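Local atomic coordinates of nitrogenase molybdenum-iron protein alpha chain (Clostridium pasteurianum, PDB entry 4WES), a protein that forms part of the nitrogenase complex, housing the iron-molybdenum cofactor in nitrogen fixation and sharing an [8Fe-7S] cluster with the beta chain. Residues A[261-264]-A[265-269]; A[369-372]-A[373-376]; A[478-482]-A[483-487]; A[243-246]-A[247-250]; A[151-154]-A[155-158]. All coordinates share one frame; numbering follows the deposited sequence.

Along the chain the contacts run 5, 4, 1, 2, 3. The last three all touch the iron-molybdenum cofactor: contact 1 brings Cys262 to one end of it, contact 3 brings His482 to the other, and contact 2 sets Phe369 beside it. The centres of contacts 1 and 2 lie about 12 Å apart and the two touch, whereas those of contacts 1 and 3 are about 22 Å apart. Contact 4 follows strand 235-239 of the parallel sheet that also holds strand 257-260, which leads into contact 1. Contact 5, its centre about 28 Å from that of contact 1, starts a helix packed on another parallel sheet. The cofactor is thus held in part by loops and helix starts far apart in sequence.

Contact 1 of 5, residues A[261-264]-A[265-269]; sequences QCHR and SINYI. With ICS (iron-sulfur-molybdenum cluster with interstitial carbon), chain F.
Arg264 reaches one turn forward to Tyr268 along helix 263-277, the helix of a beta-alpha-beta unit with strands 257-260 and 281-283. Its chain bends at both chi2 and chi3, which brings the guanidinium back beside the helix, and NH2 donates to Tyr268 OH (3.0 Å) in the guanidinium plane with an almost straight N-H. One water joins Arg264 NE to the same hydroxyl, and another runs from Arg264 NH2 to Asn267 OD1. The remaining nitrogen, NH1, forms a salt bridge with Asp374.

Asn267 N and ND2 both donate to His263 O, at 3.0 Å and 2.9 Å, coming from opposite faces of the carbonyl plane. With CG between the backbone N and the carbonyl carbon (chi1 72°), the amide stacks on the His263 ring with the planes 17° apart, and Asn267 CB makes a CH-pi contact 3.8 Å from the ring centroid. His263 ND1 is hydrogen-bonded to Asp374, and Arg378 NH2 to both His263 NE2 and Asn267 OD1.

After strand 257-260, Ser265 N donates to the N-cap side chain, Cys262 SG (3.4 Å). That sulfur binds the terminal iron FE1 at 2.3 Å, while Ser265 OG, hydrogen-bonded to Tyr216, lies close to it. The capping N-H and the helix start would be expected to help stabilise the negative charge on the thiolate that binds the iron.

Contact 2 of 5, residues A[369-372]-A[373-376]; sequences FAHR and DDYE. With ICS (iron-sulfur-molybdenum cluster with interstitial carbon), chain F.
His371 is the N-cap of the short helix 372-376, and Asp374, three residues on, returns a side-chain bond to it, as in one half of a capping box. His371 N donates to the anti lone pair of Asp374 OD2 at 2.9 Å, with an angle of 164° at the hydrogen; the carboxylate also serves Arg264 and His263 of helix 263-277. The carbonyl of His371 is less firmly engaged, receiving weak bonds from Asp374 N and Tyr375 N. The His371 imidazole is served at both nitrogens, NE2 by Ser183 and ND1 by a water that donates to Asp373 OD1.

Arg372 grips Glu376 side-on, through NE to OE2 (2.8 Å) and NH2 to OE1 (2.9 Å). Both acceptors lie in or near the guanidinium plane, yet the carboxylate is turned 40° against it and is met from out of its own plane. Glu376 OE2 additionally accepts from Ile37 N, and Arg372 NH1 is hydrogen-bonded to Thr383 OG1. The same two residues are joined by a backbone bond from Glu376 N to Arg372 O, 2.8 Å.

Tyr375 turns its ring back along the loop, bringing CE2 to 4.1 Å from Ala370 CB, while its hydroxyl is hydrogen-bonded to Asp442 and to Phe367 N. Before the cap, Phe369 reaches the cofactor, its CZ 3.4 Å from sulfur S2B.

Contact 3 of 5, residues A[478-482]-A[483-487]; sequences SKQLH and SYDYN. With HCA (3-hydroxy-3-carboxy-adipic acid), chain E; ICS (iron-sulfur-molybdenum cluster with interstitial carbon), chain F.
Between Gln480 and Tyr484, whose CA atoms are 5.1 Å apart, the loop doubles back, and Tyr484, Asp485 and Tyr486 all take positive phi. Into this bend goes the extended Gln480 side chain. Its NE2 donates to Asp485 OD2 (2.8 Å), well above the carboxylate plane, and to Tyr486 OH (3.1 Å), which lies in the amide plane. The two donor bonds fix the amide's rotation, leaving OE1 to take a weak bond from Ser483 OG. Asp485 grips the same residue again, its OD1 accepting from Gln480 N at 2.8 Å, while Lys468 makes a salt bridge to OD2. Ser483 OG also accepts from Asp485 N, two residues on, an ST turn within the bend.

A water carries the network to homocitrate: it accepts from Ser483 N and donates to Gln480 OE1 and to homocitrate O3. The His482 ring binds molybdenum through ND1 at 2.3 Å, and homocitrate C5 lies over one ring face, 3.3 Å above the plane and offset toward the rim. Homocitrate O5 and O7 bind the same metal, completing the histidine and homocitrate end characteristic of the nitrogenase cofactor site.

Contact 4 of 5, residues A[243-246]-A[247-250]; sequences DATY and EKVQ
Thr245 and Lys248 meet at the start of the short helix 246-250, which follows the loop after strand 235-239 of a parallel sheet; the threonine is its N-cap. Its OG1, set between the backbone N and the carbonyl carbon by a chi1 of 63°, turns toward the first helical turn and accepts from Lys248 N at 3.0 Å. The lysine chain then runs past that oxygen at a slant, CG approaching OG1 to 3.3 Å and CD lying little farther off. Bent at chi3, the chain ends at a water that accepts from NZ and donates to Asp243 O.

The second pair, Tyr246 and Gln250, is one helical turn apart. In the tyrosine, CG anti to the backbone N (chi1 -177°) sends the ring out beside the side chain of Gln250, and the extended glutamine crosses it at a slant, amide and ring planes 39° apart. Contact is made at one side of the ring, with Gln250 CD 3.5 Å from Tyr246 CE2. Farther out, a water joins Tyr246 OH to Gln250 NE2, and the hydroxyl is also hydrogen-bonded to His170. In the backbone, Gln250 N donates to Tyr246 O at 2.9 Å.

Apolar packing completes the turn: Ala244 CB rests 4.0 Å from Val249 CG2, whose own backbone N donates to Thr245 O. Tyr246 N donates to Asp68 OD1, and Lys67 makes a salt bridge with Asp243. The chemistry is uneven, for Thr245 N is buried without a partner while the hydroxyl and carbonyl of the same residue both accept from the helix, so the cap serves the helical N-H groups rather than its own.

Contact 5 of 5, residues A[151-154]-A[155-158]; sequences GDDI and LAVA
Ala158 N donates to Ile154 O at 2.9 Å, the shortest bond in the first turn of helix 154-165. The turn begins with a side-chain N-cap, Asp153, and comes right after a Schellman motif in which Gly151, at positive phi, ends helix 146-149. One helix thus closes and another opens within a few residues, in the beta-alpha-beta crossover between strands 138-143 and 169-172 of a parallel sheet.

Asp153 offers two oxygens to the first turn: OD1 as the cap, and the backbone O as acceptor of the first helical bond. The side-chain OD1 accepts from Ala156 N at 3.1 Å along a nearly straight N-H, but from well above the carboxylate plane, 64° out of it. The backbone O accepts from Val157 N, also at 3.1 Å, and this donor lies in the carbonyl plane. Because CG is anti to the backbone N (chi1 -177°), the carboxylate swings forward toward the N-H groups of the first turn, where the helix end would be expected to stabilise its negative charge. The other carboxylate oxygen, OD2, packs against the methyl of Ala156.

Ile154 turns its side chain the other way, onto the sheet, among Val141 and Ala143 of strand 138-143 and Ala171 of strand 169-172. Val157 meets Val120 and Leu123 of helix 120-134, and Ala158 meets Val169. The polar cap and the apolar anchor therefore sit on neighbouring residues, one at the surface and one in the core. Val157 CG2 lies 3.4 Å from Asp153 O, the carbonyl oxygen that its own backbone N engages.

Contact 1 of 5, residues A[261-264]-A[265-269]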
# COMPACT_ATOMS: atom_id res chain seq x y z
N GLN A 261 11.14 -40.83 6.62
CA GLN A 261 11.80 -39.62 6.12
C GLN A 261 12.60 -38.96 7.26
O GLN A 261 13.81 -38.93 7.20
CB GLN A 261 10.78 -38.65 5.49
CG GLN A 261 11.37 -37.34 4.97
CD GLN A 261 12.33 -37.53 3.84
OE1 GLN A 261 12.03 -38.27 2.89
NE2 GLN A 261 13.46 -36.83 3.89
N CYS A 262 11.91 -38.49 8.28
CA CYS A 262 12.58 -37.99 9.47
C CYS A 262 12.80 -39.14 10.45
O CYS A 262 11.85 -39.58 11.13
CB CYS A 262 11.77 -36.90 10.17
SG CYS A 262 12.61 -36.42 11.67
N HIS A 263 14.03 -39.65 10.52
CA HIS A 263 14.31 -40.72 11.46
C HIS A 263 14.07 -40.31 12.91
O HIS A 263 13.45 -41.04 13.70
CB HIS A 263 15.74 -41.23 11.28
CG HIS A 263 16.15 -42.24 12.30
ND1 HIS A 263 16.88 -41.92 13.43
CD2 HIS A 263 15.90 -43.57 12.38
CE1 HIS A 263 17.07 -43.02 14.14
NE2 HIS A 263 16.47 -44.04 13.54
N ARG A 264 14.59 -39.15 13.31
CA ARG A 264 14.59 -38.78 14.70
C ARG A 264 13.17 -38.74 15.29
O ARG A 264 12.94 -39.24 16.39
CB ARG A 264 15.28 -37.40 14.87
CG ARG A 264 15.36 -36.87 16.29
CD ARG A 264 16.26 -37.66 17.22
NE ARG A 264 15.62 -38.83 17.82
CZ ARG A 264 16.11 -40.05 17.89
NH1 ARG A 264 17.20 -40.41 17.25
NH2 ARG A 264 15.42 -40.96 18.57
N SER A 265 12.23 -38.10 14.58
CA SER A 265 10.95 -37.84 15.18
C SER A 265 10.01 -39.04 15.19
O SER A 265 9.08 -39.06 16.00
CB SER A 265 10.20 -36.69 14.50
OG SER A 265 9.82 -37.03 13.16
N ILE A 266 10.24 -40.04 14.32
CA ILE A 266 9.23 -41.08 14.10
C ILE A 266 9.75 -42.47 14.23
O ILE A 266 8.98 -43.45 14.08
CB ILE A 266 8.52 -40.90 12.71
CG1 ILE A 266 7.04 -41.30 12.73
CG2 ILE A 266 9.33 -41.53 11.61
CD1 ILE A 266 6.18 -40.46 13.65
N ASN A 267 11.05 -42.65 14.46
CA ASN A 267 11.61 -44.00 14.49
C ASN A 267 10.98 -44.86 15.59
O ASN A 267 10.93 -46.08 15.47
CB ASN A 267 13.15 -44.05 14.59
CG ASN A 267 13.71 -43.65 15.94
OD1 ASN A 267 14.15 -44.54 16.68
ND2 ASN A 267 13.73 -42.37 16.25
N TYR A 268 10.50 -44.21 16.65
CA TYR A 268 9.83 -44.93 17.74
C TYR A 268 8.64 -45.74 17.18
O TYR A 268 8.53 -46.96 17.40
CB TYR A 268 9.32 -43.98 18.83
CG TYR A 268 10.34 -42.91 19.22
CD1 TYR A 268 11.31 -43.14 20.18
CD2 TYR A 268 10.29 -41.65 18.62
CE1 TYR A 268 12.24 -42.15 20.49
CE2 TYR A 268 11.21 -40.69 18.93
CZ TYR A 268 12.17 -40.93 19.87
OH TYR A 268 13.10 -39.95 20.24
N ILE A 269 7.77 -45.05 16.45
CA ILE A 269 6.63 -45.68 15.77
C ILE A 269 7.06 -46.68 14.70
O ILE A 269 6.46 -47.76 14.58
CB ILE A 269 5.66 -44.61 15.24
CG1 ILE A 269 4.76 -44.13 16.37
CG2 ILE A 269 4.81 -45.13 14.09
CD1 ILE A 269 4.03 -42.85 16.08
FE1 ICS F . 12.09 -34.20 11.85
MO1 ICS F . 12.17 -27.28 12.51
FE2 ICS F . 11.88 -32.19 13.57
FE3 ICS F . 10.86 -31.95 11.12
FE4 ICS F . 13.49 -32.03 11.47
FE5 ICS F . 13.54 -29.46 11.74
FE6 ICS F . 11.89 -29.62 13.79
FE7 ICS F . 10.93 -29.38 11.39
CX ICS F . 12.14 -30.81 12.16
S1A ICS F . 13.74 -33.44 13.27
S1B ICS F . 13.78 -28.44 13.74
S2A ICS F . 10.17 -33.42 12.73
S2B ICS F . 11.54 -31.01 15.43
S3A ICS F . 15.20 -30.72 10.88
S3B ICS F . 10.17 -28.34 13.23
S4A ICS F . 12.31 -33.11 9.82
S4B ICS F . 12.43 -28.12 10.34
S5A ICS F . 9.46 -30.48 10.18
O HOH W 1 13.31 -37.62 19.00
O HOH W 2 16.54 -43.71 18.22

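Contact 2 of 5, residues A[369-372]-A[373-376]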
# COMPACT_ATOMS: atom_id res chain seq x y z
N PHE A 369 19.31 -31.24 18.06
CA PHE A 369 18.81 -32.16 19.10
C PHE A 369 18.81 -33.62 18.69
O PHE A 369 18.23 -34.46 19.38
CB PHE A 369 17.38 -31.72 19.53
CG PHE A 369 16.42 -31.58 18.37
CD1 PHE A 369 15.96 -32.69 17.67
CD2 PHE A 369 16.00 -30.33 17.98
CE1 PHE A 369 15.19 -32.55 16.56
CE2 PHE A 369 15.18 -30.18 16.87
CZ PHE A 369 14.81 -31.28 16.15
N ALA A 370 19.44 -33.94 17.56
CA ALA A 370 19.53 -35.32 17.13
C ALA A 370 20.33 -36.13 18.16
O ALA A 370 21.06 -35.59 18.99
CB ALA A 370 20.21 -35.42 15.77
N HIS A 371 20.21 -37.45 18.06
CA HIS A 371 20.88 -38.34 18.96
C HIS A 371 22.11 -38.95 18.25
O HIS A 371 22.28 -38.78 17.03
CB HIS A 371 19.95 -39.45 19.46
CG HIS A 371 18.72 -38.96 20.16
ND1 HIS A 371 17.87 -39.83 20.80
CD2 HIS A 371 18.14 -37.74 20.26
CE1 HIS A 371 16.84 -39.16 21.29
NE2 HIS A 371 16.97 -37.89 20.98
N ARG A 372 22.92 -39.71 18.98
CA ARG A 372 24.12 -40.28 18.37
C ARG A 372 23.77 -41.13 17.16
O ARG A 372 24.55 -41.16 16.20
CB ARG A 372 24.91 -41.11 19.39
CG ARG A 372 25.75 -40.26 20.34
CD ARG A 372 26.59 -41.13 21.25
NE ARG A 372 27.50 -41.96 20.48
CZ ARG A 372 27.75 -43.22 20.74
NH1 ARG A 372 27.33 -43.80 21.85
NH2 ARG A 372 28.48 -43.91 19.88
N ASP A 373 22.64 -41.84 17.17
CA ASP A 373 22.26 -42.67 16.03
C ASP A 373 22.04 -41.86 14.75
O ASP A 373 22.24 -42.38 13.63
CB ASP A 373 21.08 -43.61 16.32
CG ASP A 373 19.95 -42.98 17.14
OD1 ASP A 373 20.19 -42.31 18.15
OD2 ASP A 373 18.79 -43.27 16.77
N ASP A 374 21.52 -40.64 14.87
CA ASP A 374 21.34 -39.80 13.68
C ASP A 374 22.68 -39.36 13.09
O ASP A 374 22.80 -39.16 11.88
CB ASP A 374 20.49 -38.59 14.00
CG ASP A 374 19.14 -39.00 14.56
OD1 ASP A 374 18.31 -39.51 13.78
OD2 ASP A 374 18.97 -38.83 15.78
N TYR A 375 23.67 -39.11 13.96
CA TYR A 375 25.01 -38.73 13.51
C TYR A 375 25.80 -39.93 13.00
O TYR A 375 26.43 -39.85 11.93
CB TYR A 375 25.78 -38.08 14.65
CG TYR A 375 25.35 -36.68 15.06
CD1 TYR A 375 25.75 -35.57 14.34
CD2 TYR A 375 24.54 -36.47 16.17
CE1 TYR A 375 25.42 -34.27 14.72
CE2 TYR A 375 24.20 -35.19 16.58
CZ TYR A 375 24.65 -34.08 15.86
OH TYR A 375 24.33 -32.81 16.22
N GLU A 376 25.82 -41.02 13.76
CA GLU A 376 26.74 -42.14 13.61
C GLU A 376 26.12 -43.37 12.99
O GLU A 376 26.84 -44.32 12.64
CB GLU A 376 27.33 -42.51 14.96
CG GLU A 376 28.09 -41.39 15.68
CD GLU A 376 28.55 -41.76 17.07
OE1 GLU A 376 29.06 -42.90 17.23
OE2 GLU A 376 28.39 -40.93 18.00
FE1 ICS F . 12.09 -34.20 11.85
MO1 ICS F . 12.17 -27.28 12.51
FE2 ICS F . 11.88 -32.19 13.57
FE3 ICS F . 10.86 -31.95 11.12
FE4 ICS F . 13.49 -32.03 11.47
FE5 ICS F . 13.54 -29.46 11.74
FE6 ICS F . 11.89 -29.62 13.79
FE7 ICS F . 10.93 -29.38 11.39
CX ICS F . 12.14 -30.81 12.16
S1A ICS F . 13.74 -33.44 13.27
S1B ICS F . 13.78 -28.44 13.74
S2A ICS F . 10.17 -33.42 12.73
S2B ICS F . 11.54 -31.01 15.43
S3A ICS F . 15.20 -30.72 10.88
S3B ICS F . 10.17 -28.34 13.23
S4A ICS F . 12.31 -33.11 9.82
S4B ICS F . 12.43 -28.12 10.34
S5A ICS F . 9.46 -30.48 10.18
O HOH W 3 18.73 -42.49 20.39

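Contact 3 of 5, residues A[478-482]-A[483-487]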
# COMPACT_ATOMS: atom_id res chain seq x y z
N SER A 478 22.02 -16.81 3.95
CA SER A 478 21.46 -17.86 4.78
C SER A 478 20.05 -18.19 4.34
O SER A 478 19.16 -17.36 4.50
CB SER A 478 21.47 -17.48 6.27
OG SER A 478 20.92 -18.52 7.06
N LYS A 479 19.84 -19.38 3.81
CA LYS A 479 18.50 -19.85 3.50
C LYS A 479 18.04 -20.78 4.60
O LYS A 479 18.79 -21.62 5.11
CB LYS A 479 18.46 -20.52 2.13
CG LYS A 479 18.58 -19.52 0.96
CD LYS A 479 17.47 -18.51 0.93
CE LYS A 479 17.43 -17.60 -0.28
NZ LYS A 479 16.24 -16.71 -0.21
N GLN A 480 16.77 -20.62 4.97
CA GLN A 480 16.16 -21.38 6.05
C GLN A 480 15.75 -22.79 5.59
O GLN A 480 14.98 -22.96 4.64
CB GLN A 480 14.90 -20.67 6.52
CG GLN A 480 15.14 -19.29 7.09
CD GLN A 480 13.87 -18.68 7.61
OE1 GLN A 480 13.30 -19.14 8.61
NE2 GLN A 480 13.36 -17.67 6.92
N LEU A 481 16.26 -23.81 6.29
CA LEU A 481 15.87 -25.18 5.98
C LEU A 481 14.70 -25.69 6.81
O LEU A 481 14.27 -26.83 6.59
CB LEU A 481 17.06 -26.15 6.03
CG LEU A 481 17.98 -26.08 4.84
CD1 LEU A 481 19.10 -27.11 4.99
CD2 LEU A 481 17.27 -26.30 3.51
N HIS A 482 14.19 -24.90 7.75
CA HIS A 482 12.96 -25.26 8.45
C HIS A 482 11.75 -24.72 7.67
O HIS A 482 10.93 -25.46 7.14
CB HIS A 482 12.88 -24.75 9.89
CG HIS A 482 14.03 -25.04 10.81
ND1 HIS A 482 13.91 -25.85 11.92
CD2 HIS A 482 15.27 -24.49 10.86
CE1 HIS A 482 15.02 -25.76 12.62
NE2 HIS A 482 15.87 -24.95 12.00
N SER A 483 11.67 -23.40 7.58
CA SER A 483 10.53 -22.73 6.97
C SER A 483 10.60 -22.60 5.46
O SER A 483 9.64 -22.14 4.83
CB SER A 483 10.37 -21.32 7.51
OG SER A 483 11.42 -20.49 6.99
N TYR A 484 11.77 -22.93 4.90
CA TYR A 484 11.97 -22.81 3.45
C TYR A 484 11.83 -21.38 2.96
O TYR A 484 11.56 -21.14 1.79
CB TYR A 484 11.07 -23.74 2.65
CG TYR A 484 11.15 -25.21 2.96
CD1 TYR A 484 12.27 -25.80 3.51
CD2 TYR A 484 10.11 -26.05 2.58
CE1 TYR A 484 12.36 -27.16 3.69
CE2 TYR A 484 10.19 -27.42 2.76
CZ TYR A 484 11.33 -27.98 3.28
OH TYR A 484 11.50 -29.35 3.42
N ASP A 485 12.03 -20.39 3.85
CA ASP A 485 11.79 -19.01 3.49
C ASP A 485 10.44 -18.85 2.81
O ASP A 485 10.24 -18.06 1.90
CB ASP A 485 12.93 -18.47 2.62
CG ASP A 485 14.19 -18.24 3.44
OD1 ASP A 485 15.15 -19.04 3.28
OD2 ASP A 485 14.22 -17.28 4.26
N TYR A 486 9.43 -19.59 3.31
CA TYR A 486 8.04 -19.33 2.94
C TYR A 486 7.77 -19.77 1.49
O TYR A 486 6.87 -19.24 0.85
CB TYR A 486 7.62 -17.84 3.25
CG TYR A 486 8.31 -17.42 4.53
CD1 TYR A 486 8.06 -18.07 5.72
CD2 TYR A 486 9.32 -16.48 4.53
CE1 TYR A 486 8.77 -17.83 6.84
CE2 TYR A 486 10.06 -16.22 5.67
CZ TYR A 486 9.81 -16.92 6.81
OH TYR A 486 10.60 -16.67 7.92
N ASN A 487 8.52 -20.78 1.07
CA ASN A 487 8.43 -21.41 -0.23
C ASN A 487 8.15 -22.92 -0.09
O ASN A 487 7.99 -23.45 1.00
CB ASN A 487 9.74 -21.23 -1.00
CG ASN A 487 10.08 -19.78 -1.22
OD1 ASN A 487 9.26 -19.00 -1.71
ND2 ASN A 487 11.30 -19.38 -0.80
C1 HCA E . 10.46 -25.68 16.55
C2 HCA E . 9.85 -25.26 15.21
C3 HCA E . 10.87 -24.92 14.13
C4 HCA E . 11.45 -23.51 14.30
C5 HCA E . 12.26 -23.16 13.03
C6 HCA E . 13.29 -22.07 13.09
C7 HCA E . 10.19 -24.99 12.76
O1 HCA E . 11.62 -26.13 16.57
O2 HCA E . 9.76 -25.58 17.57
O3 HCA E . 13.38 -21.30 12.09
O4 HCA E . 14.02 -21.97 14.10
O5 HCA E . 10.74 -25.69 11.88
O6 HCA E . 9.18 -24.31 12.56
O7 HCA E . 11.95 -25.84 14.17
FE1 ICS F . 12.09 -34.20 11.85
MO1 ICS F . 12.17 -27.28 12.51
FE2 ICS F . 11.88 -32.19 13.57
FE3 ICS F . 10.86 -31.95 11.12
FE4 ICS F . 13.49 -32.03 11.47
FE5 ICS F . 13.54 -29.46 11.74
FE6 ICS F . 11.89 -29.62 13.79
FE7 ICS F . 10.93 -29.38 11.39
CX ICS F . 12.14 -30.81 12.16
S1A ICS F . 13.74 -33.44 13.27
S1B ICS F . 13.78 -28.44 13.74
S2A ICS F . 10.17 -33.42 12.73
S2B ICS F . 11.54 -31.01 15.43
S3A ICS F . 15.20 -30.72 10.88
S3B ICS F . 10.17 -28.34 13.23
S4A ICS F . 12.31 -33.11 9.82
S4B ICS F . 12.43 -28.12 10.34
S5A ICS F . 9.46 -30.48 10.18
O HOH W 4 15.12 -15.01 1.84
O HOH W 5 13.56 -21.72 9.35
O HOH W 6 14.99 -21.53 2.25

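Contact 4 of 5, residues A[243-246]-A[247-250]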
# COMPACT_ATOMS: atom_id res chain seq x y z
N ASP A 243 -0.68 -33.19 6.48
CA ASP A 243 -2.01 -33.21 5.91
C ASP A 243 -2.84 -34.41 6.37
O ASP A 243 -3.81 -34.76 5.68
CB ASP A 243 -1.96 -33.14 4.37
CG ASP A 243 -3.31 -32.81 3.75
OD1 ASP A 243 -4.07 -31.99 4.32
OD2 ASP A 243 -3.65 -33.40 2.69
N ALA A 244 -2.54 -34.99 7.52
CA ALA A 244 -3.24 -36.19 7.95
C ALA A 244 -4.61 -35.90 8.52
O ALA A 244 -4.82 -34.91 9.22
CB ALA A 244 -2.43 -36.91 9.03
N THR A 245 -5.53 -36.83 8.26
CA THR A 245 -6.72 -36.95 9.07
C THR A 245 -6.45 -37.88 10.24
O THR A 245 -5.60 -38.79 10.17
CB THR A 245 -7.91 -37.51 8.28
OG1 THR A 245 -7.59 -38.84 7.87
CG2 THR A 245 -8.25 -36.62 7.11
N TYR A 246 -7.24 -37.70 11.30
CA TYR A 246 -7.17 -38.60 12.44
C TYR A 246 -7.41 -40.04 12.02
O TYR A 246 -6.71 -40.98 12.43
CB TYR A 246 -8.18 -38.12 13.49
CG TYR A 246 -8.17 -38.91 14.76
CD1 TYR A 246 -7.19 -38.71 15.72
CD2 TYR A 246 -9.17 -39.86 15.02
CE1 TYR A 246 -7.18 -39.40 16.90
CE2 TYR A 246 -9.16 -40.55 16.22
CZ TYR A 246 -8.18 -40.34 17.16
OH TYR A 246 -8.17 -41.05 18.32
N GLU A 247 -8.42 -40.25 11.16
CA GLU A 247 -8.76 -41.60 10.72
C GLU A 247 -7.61 -42.25 9.96
O GLU A 247 -7.39 -43.46 10.09
CB GLU A 247 -10.03 -41.54 9.89
CG GLU A 247 -10.48 -42.88 9.33
CD GLU A 247 -11.77 -42.72 8.58
OE1 GLU A 247 -11.73 -42.88 7.34
OE2 GLU A 247 -12.80 -42.44 9.22
N LYS A 248 -6.88 -41.49 9.17
CA LYS A 248 -5.74 -42.09 8.47
C LYS A 248 -4.68 -42.55 9.46
O LYS A 248 -4.05 -43.61 9.27
CB LYS A 248 -5.16 -41.17 7.39
CG LYS A 248 -6.07 -41.21 6.17
CD LYS A 248 -5.93 -40.15 5.13
CE LYS A 248 -4.68 -40.29 4.37
NZ LYS A 248 -4.54 -39.32 3.21
N VAL A 249 -4.42 -41.77 10.52
CA VAL A 249 -3.49 -42.23 11.51
C VAL A 249 -4.02 -43.50 12.20
O VAL A 249 -3.26 -44.45 12.46
CB VAL A 249 -3.15 -41.12 12.52
CG1 VAL A 249 -2.11 -41.58 13.50
CG2 VAL A 249 -2.66 -39.85 11.80
N GLN A 250 -5.31 -43.53 12.50
CA GLN A 250 -5.91 -44.75 13.07
C GLN A 250 -5.73 -45.99 12.23
O GLN A 250 -5.70 -47.10 12.75
CB GLN A 250 -7.41 -44.56 13.30
CG GLN A 250 -7.77 -43.62 14.43
CD GLN A 250 -9.26 -43.63 14.64
OE1 GLN A 250 -10.01 -43.35 13.69
NE2 GLN A 250 -9.69 -43.95 15.85
O HOH W 7 -5.05 -36.98 4.56
O HOH W 8 -8.20 -43.74 18.50

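Contact 5 of 5, residues A[151-154]-A[155-158]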
# COMPACT_ATOMS: atom_id res chain seq x y z
N GLY A 151 -0.26 -29.51 39.78
CA GLY A 151 -1.04 -30.65 40.21
C GLY A 151 -2.11 -31.11 39.27
O GLY A 151 -2.90 -31.95 39.67
N ASP A 152 -2.17 -30.57 38.06
CA ASP A 152 -3.22 -30.91 37.13
C ASP A 152 -2.96 -32.28 36.50
O ASP A 152 -1.96 -32.49 35.87
CB ASP A 152 -3.31 -29.88 36.00
CG ASP A 152 -4.01 -28.57 36.39
OD1 ASP A 152 -4.31 -28.33 37.58
OD2 ASP A 152 -4.25 -27.77 35.46
N ASP A 153 -3.93 -33.19 36.62
CA ASP A 153 -3.87 -34.52 36.02
C ASP A 153 -4.66 -34.50 34.71
O ASP A 153 -5.88 -34.79 34.66
CB ASP A 153 -4.38 -35.58 36.97
CG ASP A 153 -4.28 -37.00 36.41
OD1 ASP A 153 -4.01 -37.15 35.21
OD2 ASP A 153 -4.46 -37.98 37.17
N ILE A 154 -3.97 -34.16 33.63
CA ILE A 154 -4.65 -34.00 32.36
C ILE A 154 -5.09 -35.34 31.78
O ILE A 154 -6.06 -35.41 31.01
CB ILE A 154 -3.83 -33.19 31.33
CG1 ILE A 154 -2.52 -33.90 30.95
CG2 ILE A 154 -3.59 -31.79 31.86
CD1 ILE A 154 -1.83 -33.31 29.71
N LEU A 155 -4.41 -36.41 32.15
CA LEU A 155 -4.82 -37.74 31.69
C LEU A 155 -6.24 -38.04 32.20
O LEU A 155 -7.10 -38.52 31.45
CB LEU A 155 -3.84 -38.82 32.17
CG LEU A 155 -3.96 -40.24 31.65
CD1 LEU A 155 -3.50 -40.37 30.23
CD2 LEU A 155 -3.14 -41.20 32.49
N ALA A 156 -6.46 -37.80 33.48
CA ALA A 156 -7.76 -38.05 34.09
C ALA A 156 -8.85 -37.12 33.55
O ALA A 156 -9.98 -37.56 33.28
CB ALA A 156 -7.63 -37.96 35.59
N VAL A 157 -8.52 -35.84 33.37
CA VAL A 157 -9.46 -34.91 32.78
C VAL A 157 -9.90 -35.37 31.40
O VAL A 157 -11.08 -35.37 31.05
CB VAL A 157 -8.93 -33.47 32.73
CG1 VAL A 157 -9.89 -32.56 32.01
CG2 VAL A 157 -8.66 -32.96 34.12
N ALA A 158 -8.91 -35.77 30.59
CA ALA A 158 -9.19 -36.24 29.22
C ALA A 158 -10.08 -37.47 29.23
O ALA A 158 -11.03 -37.56 28.43
CB ALA A 158 -7.88 -36.52 28.52